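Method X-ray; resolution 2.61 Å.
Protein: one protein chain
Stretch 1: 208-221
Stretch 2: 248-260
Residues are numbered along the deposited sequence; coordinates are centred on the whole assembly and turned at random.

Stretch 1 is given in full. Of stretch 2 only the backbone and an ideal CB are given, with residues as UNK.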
# COMPACT_ATOMS: atom_id res chain seq x y z
N VAL A 208 -6.73 14.77 -0.75
CA VAL A 208 -5.50 15.27 -1.36
C VAL A 208 -5.70 15.45 -2.86
O VAL A 208 -5.28 16.45 -3.44
CB VAL A 208 -4.32 14.32 -1.06
CG1 VAL A 208 -3.02 14.95 -1.52
CG2 VAL A 208 -4.25 13.99 0.42
N TYR A 209 -6.35 14.48 -3.51
CA TYR A 209 -6.59 14.57 -4.95
C TYR A 209 -7.79 15.44 -5.27
O TYR A 209 -7.80 16.11 -6.31
CB TYR A 209 -6.81 13.17 -5.53
CG TYR A 209 -5.75 12.16 -5.15
CD1 TYR A 209 -4.47 12.23 -5.68
CD2 TYR A 209 -6.04 11.13 -4.27
CE1 TYR A 209 -3.51 11.30 -5.33
CE2 TYR A 209 -5.09 10.20 -3.92
CZ TYR A 209 -3.82 10.29 -4.45
OH TYR A 209 -2.87 9.36 -4.10
N ALA A 210 -8.81 15.45 -4.41
CA ALA A 210 -10.07 16.10 -4.74
C ALA A 210 -10.04 17.60 -4.48
O ALA A 210 -10.63 18.37 -5.24
CB ALA A 210 -11.21 15.46 -3.95
N ARG A 211 -9.36 18.04 -3.43
CA ARG A 211 -9.41 19.44 -3.02
C ARG A 211 -8.05 20.10 -2.93
O ARG A 211 -7.90 21.24 -3.37
CB ARG A 211 -10.11 19.55 -1.65
CG ARG A 211 -11.41 18.77 -1.53
CD ARG A 211 -12.56 19.66 -1.10
NE ARG A 211 -13.03 20.52 -2.20
CZ ARG A 211 -14.08 21.33 -2.12
NH1 ARG A 211 -14.42 22.06 -3.17
NH2 ARG A 211 -14.79 21.40 -1.00
N VAL A 212 -7.05 19.42 -2.38
CA VAL A 212 -5.80 20.09 -2.02
C VAL A 212 -4.93 20.31 -3.25
O VAL A 212 -4.32 21.38 -3.41
CB VAL A 212 -5.06 19.30 -0.94
CG1 VAL A 212 -3.90 20.11 -0.39
CG2 VAL A 212 -6.01 18.90 0.19
N LEU A 213 -4.82 19.32 -4.12
CA LEU A 213 -3.94 19.43 -5.28
C LEU A 213 -4.51 20.40 -6.30
O LEU A 213 -3.77 21.23 -6.84
CB LEU A 213 -3.71 18.05 -5.91
CG LEU A 213 -2.63 17.23 -5.21
CD1 LEU A 213 -2.72 15.76 -5.57
CD2 LEU A 213 -1.25 17.77 -5.56
N PRO A 214 -5.81 20.34 -6.62
CA PRO A 214 -6.39 21.37 -7.49
C PRO A 214 -6.01 22.79 -7.11
O PRO A 214 -5.88 23.65 -7.99
CB PRO A 214 -7.90 21.14 -7.34
CG PRO A 214 -8.05 19.72 -6.87
CD PRO A 214 -6.70 19.18 -6.48
N LYS A 215 -5.82 23.06 -5.81
CA LYS A 215 -5.40 24.40 -5.40
C LYS A 215 -4.09 24.80 -6.07
O LYS A 215 -3.88 25.98 -6.34
CB LYS A 215 -5.27 24.46 -3.87
CG LYS A 215 -6.56 24.85 -3.17
CD LYS A 215 -6.77 24.07 -1.88
CE LYS A 215 -5.69 24.35 -0.85
NZ LYS A 215 -6.02 23.77 0.48
N ILE A 216 -3.22 23.83 -6.34
CA ILE A 216 -2.03 24.10 -7.15
C ILE A 216 -2.47 24.27 -8.59
O ILE A 216 -3.04 23.35 -9.19
CB ILE A 216 -1.00 22.98 -7.00
CG1 ILE A 216 -0.62 22.80 -5.53
CG2 ILE A 216 0.24 23.29 -7.81
CD1 ILE A 216 -0.16 21.41 -5.19
N GLY A 217 -2.21 25.45 -9.16
CA GLY A 217 -2.74 25.75 -10.48
C GLY A 217 -2.33 24.73 -11.53
O GLY A 217 -3.17 24.25 -12.29
N ASP A 218 -1.05 24.39 -11.57
CA ASP A 218 -0.50 23.55 -12.62
C ASP A 218 0.26 22.38 -12.02
O ASP A 218 0.97 22.54 -11.02
CB ASP A 218 0.43 24.36 -13.53
CG ASP A 218 0.71 23.67 -14.84
OD1 ASP A 218 0.63 22.43 -14.88
OD2 ASP A 218 1.03 24.37 -15.82
N PHE A 219 0.13 21.21 -12.64
CA PHE A 219 0.84 20.03 -12.17
C PHE A 219 2.33 20.09 -12.51
O PHE A 219 3.11 19.35 -11.91
CB PHE A 219 0.22 18.76 -12.75
CG PHE A 219 0.60 18.49 -14.18
CD1 PHE A 219 1.41 17.41 -14.50
CD2 PHE A 219 0.16 19.31 -15.20
CE1 PHE A 219 1.77 17.16 -15.81
CE2 PHE A 219 0.52 19.06 -16.51
CZ PHE A 219 1.32 17.98 -16.81
N ARG A 220 2.72 20.96 -13.44
CA ARG A 220 4.14 21.12 -13.75
C ARG A 220 4.92 21.72 -12.60
O ARG A 220 6.14 21.54 -12.53
CB ARG A 220 4.31 22.00 -14.99
CG ARG A 220 3.78 21.40 -16.28
CD ARG A 220 2.97 22.43 -17.04
NE ARG A 220 2.87 22.16 -18.47
CZ ARG A 220 2.19 22.92 -19.32
NH1 ARG A 220 1.55 24.00 -18.87
NH2 ARG A 220 2.14 22.62 -20.60
N TYR A 221 4.25 22.44 -11.69
CA TYR A 221 4.94 22.97 -10.52
C TYR A 221 5.66 21.87 -9.76
O TYR A 221 6.69 22.12 -9.11
CB TYR A 221 3.96 23.68 -9.59
CG TYR A 221 3.23 24.87 -10.19
CD1 TYR A 221 2.20 25.48 -9.50
CD2 TYR A 221 3.58 25.37 -11.43
CE1 TYR A 221 1.53 26.57 -10.03
CE2 TYR A 221 2.92 26.46 -11.97
CZ TYR A 221 1.89 27.05 -11.27
OH TYR A 221 1.22 28.13 -11.80
N UNK A 248 -9.81 11.36 -11.79
CA UNK A 248 -10.49 12.56 -12.26
C UNK A 248 -9.54 13.75 -12.29
O UNK A 248 -9.59 14.57 -13.21
CB UNK A 248 -11.70 12.87 -11.37
N UNK A 249 -8.67 13.87 -11.29
CA UNK A 249 -7.66 14.92 -11.31
C UNK A 249 -6.75 14.77 -12.51
O UNK A 249 -6.33 15.76 -13.12
CB UNK A 249 -6.84 14.90 -10.02
N UNK A 250 -6.42 13.52 -12.86
CA UNK A 250 -5.55 13.27 -13.99
C UNK A 250 -6.27 13.52 -15.31
O UNK A 250 -5.67 14.05 -16.26
CB UNK A 250 -5.02 11.84 -13.94
N UNK A 251 -7.55 13.20 -15.38
CA UNK A 251 -8.28 13.20 -16.64
C UNK A 251 -9.01 14.51 -16.93
O UNK A 251 -9.52 14.67 -18.04
CB UNK A 251 -9.29 12.05 -16.64
N UNK A 252 -9.08 15.44 -15.97
CA UNK A 252 -9.84 16.67 -16.20
C UNK A 252 -9.04 17.91 -15.85
O UNK A 252 -9.22 18.96 -16.48
CB UNK A 252 -11.14 16.65 -15.39
N UNK A 253 -8.15 17.83 -14.86
CA UNK A 253 -7.31 18.97 -14.51
C UNK A 253 -5.95 18.90 -15.21
O UNK A 253 -5.57 19.81 -15.94
CB UNK A 253 -7.12 19.04 -12.99
N UNK A 254 -5.21 17.82 -14.97
CA UNK A 254 -3.85 17.73 -15.51
C UNK A 254 -3.86 17.74 -17.03
O UNK A 254 -3.00 18.38 -17.65
CB UNK A 254 -3.15 16.47 -15.00
N UNK A 255 -4.81 17.04 -17.65
CA UNK A 255 -4.93 17.10 -19.10
C UNK A 255 -5.15 18.53 -19.56
O UNK A 255 -4.75 18.90 -20.67
CB UNK A 255 -6.07 16.21 -19.58
N UNK A 256 -5.79 19.35 -18.73
CA UNK A 256 -6.02 20.75 -19.09
C UNK A 256 -4.71 21.53 -19.11
O UNK A 256 -4.47 22.31 -20.03
CB UNK A 256 -7.00 21.40 -18.11
N UNK A 257 -3.86 21.33 -18.10
CA UNK A 257 -2.57 22.00 -18.07
C UNK A 257 -1.69 21.60 -19.25
O UNK A 257 -0.77 22.35 -19.60
CB UNK A 257 -1.85 21.69 -16.76
N UNK A 258 -1.96 20.45 -19.86
CA UNK A 258 -1.21 19.98 -21.02
C UNK A 258 -1.92 20.31 -22.33
O UNK A 258 -1.71 19.62 -23.33
CB UNK A 258 -0.98 18.47 -20.92
N UNK A 259 -2.75 21.35 -22.33
CA UNK A 259 -3.42 21.82 -23.54
C UNK A 259 -4.32 20.75 -24.14
O UNK A 259 -4.51 20.69 -25.36
CB UNK A 259 -2.39 22.27 -24.58
N UNK A 260 -4.89 19.89 -23.29
CA UNK A 260 -5.76 18.81 -23.74
C UNK A 260 -5.06 17.91 -24.75
O UNK A 260 -5.70 17.35 -25.65
CB UNK A 260 -7.04 19.38 -24.35

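At 248 the CA-to-CB bond points sideways, helical backbone, and nothing of stretch 1 lies within 5.5 Å of the CB, so almost any helix-compatible residue would do. It is Asp-248, whose OD1 is hydrogen-bonded elsewhere in the structure.

At 249 the CB points toward stretch 1, 4.0 Å from the backbone O of Tyr-209, and beyond it lie the Tyr-209 ring and the Leu-213 side chain. An apolar side chain suits this gap; leucine could fill part of it, and a long unbranched methionine reaches farther. The residue is Met-249. With chi1 and chi2 both t, the chain extends to bring SD to 3.6 Å from Leu-213 CD1, and chi3 in the p well (68°) leaves CE 4.0 Å from Tyr-209 CD1.

Positions 250, 251 and 252 have no neighbour in stretch 1 near their CB atoms, and from this contact alone their identity cannot be read. They are Leu-250, Ala-251 and Tyr-252, and none touches stretch 1.

At 253 the CB again points toward stretch 1, but nothing lies within 5.5 Å, so a short side chain would fall short. Farther out, the chain past Pro-214 presents carbonyl oxygens, those of Ile-216 and Gly-217 among them. A long polar residue with a donor at its end is favoured: glutamine, lysine or arginine. Gln-253 fills the place, extended with chi1 and chi2 t. Its OE1 packs 3.5 Å from Pro-214 CA, while NE2 lies 3.5 Å from Ile-216 O and 3.8 Å from Gly-217 O.

The CB at 254 points sideways and sits 4.3 Å from Phe-219 CG, above one face of that ring. A broad, flat side chain, aromatic above all, could exploit this, though a large aliphatic one would also pack. The residue is Trp-254. Its indole and the Phe-219 ring form an offset stack, the five-membered ring centroid 4.9 Å from that of Phe-219 and the planes at 23°. Phe-219 CB lies over the indole face, 3.4 Å from Trp-254 CE2, in a CH-pi contact.

Position 255 points away and 256 sideways; stretch 1 sets no demand, so any helix-compatible residue would do. They are Ile-255 and Glu-256, which accepts a weak hydrogen bond from the side chain of 260.

At 257 space is tight: the CB lies 3.2 Å from Asp-218 OD1 and 3.5 Å from Phe-219 CD2, at the edge of that ring. The backbone NH of Phe-219 can use an acceptor and Gly-217 O a donor. Asparagine answers both; serine could serve one, and an acid would sit beside the Asp-218 carboxylate. In Asn-257, OD1 accepts a weak hydrogen bond from Phe-219 N at 3.4 Å, and ND2 lies 3.5 Å from Gly-217 O.

At 258 the backbone leaves helical angles, and the CB is 4.7 Å from Phe-219 CE2; a small side chain fits beside the ring. It is Ala-258. Position 259, with positive phi, favours glycine, asparagine or aspartate, and the nearby Arg-220 guanidinium favours an acid: Asp-259 makes a long salt bridge, OD2 to Arg-220 NH2 at 3.9 Å. Position 260 is out of reach; its positive phi again suits glycine, asparagine or aspartate, and it holds Asn-260.

Stretch 2, residues 248-260: DMLAYQWIENADN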
# COMPACT_ATOMS: atom_id res chain seq x y z
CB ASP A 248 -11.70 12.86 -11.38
CG ASP A 248 -12.90 12.00 -11.73
OD1 ASP A 248 -12.72 10.96 -12.39
OD2 ASP A 248 -14.03 12.38 -11.36
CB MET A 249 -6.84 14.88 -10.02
CG MET A 249 -5.60 15.77 -10.01
SD MET A 249 -4.44 15.31 -8.71
CE MET A 249 -3.90 13.71 -9.30
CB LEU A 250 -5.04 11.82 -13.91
CG LEU A 250 -4.06 11.27 -14.96
CD1 LEU A 250 -4.81 10.68 -16.14
CD2 LEU A 250 -3.06 12.32 -15.41
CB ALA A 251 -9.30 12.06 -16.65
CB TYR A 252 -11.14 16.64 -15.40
CG TYR A 252 -12.22 15.79 -16.03
CD1 TYR A 252 -12.78 16.15 -17.25
CD2 TYR A 252 -12.69 14.65 -15.41
CE1 TYR A 252 -13.77 15.38 -17.84
CE2 TYR A 252 -13.67 13.87 -15.98
CZ TYR A 252 -14.21 14.24 -17.20
OH TYR A 252 -15.19 13.47 -17.78
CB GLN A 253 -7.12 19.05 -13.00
CG GLN A 253 -6.42 20.33 -12.55
CD GLN A 253 -5.67 20.17 -11.24
OE1 GLN A 253 -6.08 19.40 -10.37
NE2 GLN A 253 -4.57 20.89 -11.10
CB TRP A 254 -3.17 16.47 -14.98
CG TRP A 254 -2.78 16.59 -13.53
CD1 TRP A 254 -3.31 17.45 -12.62
CD2 TRP A 254 -1.78 15.83 -12.85
NE1 TRP A 254 -2.70 17.27 -11.40
CE2 TRP A 254 -1.76 16.28 -11.51
CE3 TRP A 254 -0.90 14.81 -13.23
CZ2 TRP A 254 -0.89 15.76 -10.56
CZ3 TRP A 254 -0.05 14.29 -12.28
CH2 TRP A 254 -0.05 14.76 -10.96
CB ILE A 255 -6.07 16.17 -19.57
CG1 ILE A 255 -6.15 16.12 -21.09
CG2 ILE A 255 -7.41 16.64 -19.01
CD1 ILE A 255 -4.87 15.68 -21.78
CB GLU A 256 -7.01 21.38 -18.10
CG GLU A 256 -7.91 22.44 -18.70
CD GLU A 256 -8.86 21.88 -19.73
OE1 GLU A 256 -8.73 22.22 -20.92
OE2 GLU A 256 -9.74 21.07 -19.35
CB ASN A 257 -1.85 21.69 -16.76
CG ASN A 257 -2.69 22.01 -15.54
OD1 ASN A 257 -2.72 21.24 -14.58
ND2 ASN A 257 -3.37 23.15 -15.56
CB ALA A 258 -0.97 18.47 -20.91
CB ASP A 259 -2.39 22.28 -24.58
CG ASP A 259 -1.26 23.08 -23.96
OD1 ASP A 259 -1.45 24.29 -23.71
OD2 ASP A 259 -0.18 22.50 -23.73
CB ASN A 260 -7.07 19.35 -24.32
CG ASN A 260 -7.93 20.02 -23.27
OD1 ASN A 260 -8.01 19.56 -22.13
ND2 ASN A 260 -8.58 21.11 -23.65
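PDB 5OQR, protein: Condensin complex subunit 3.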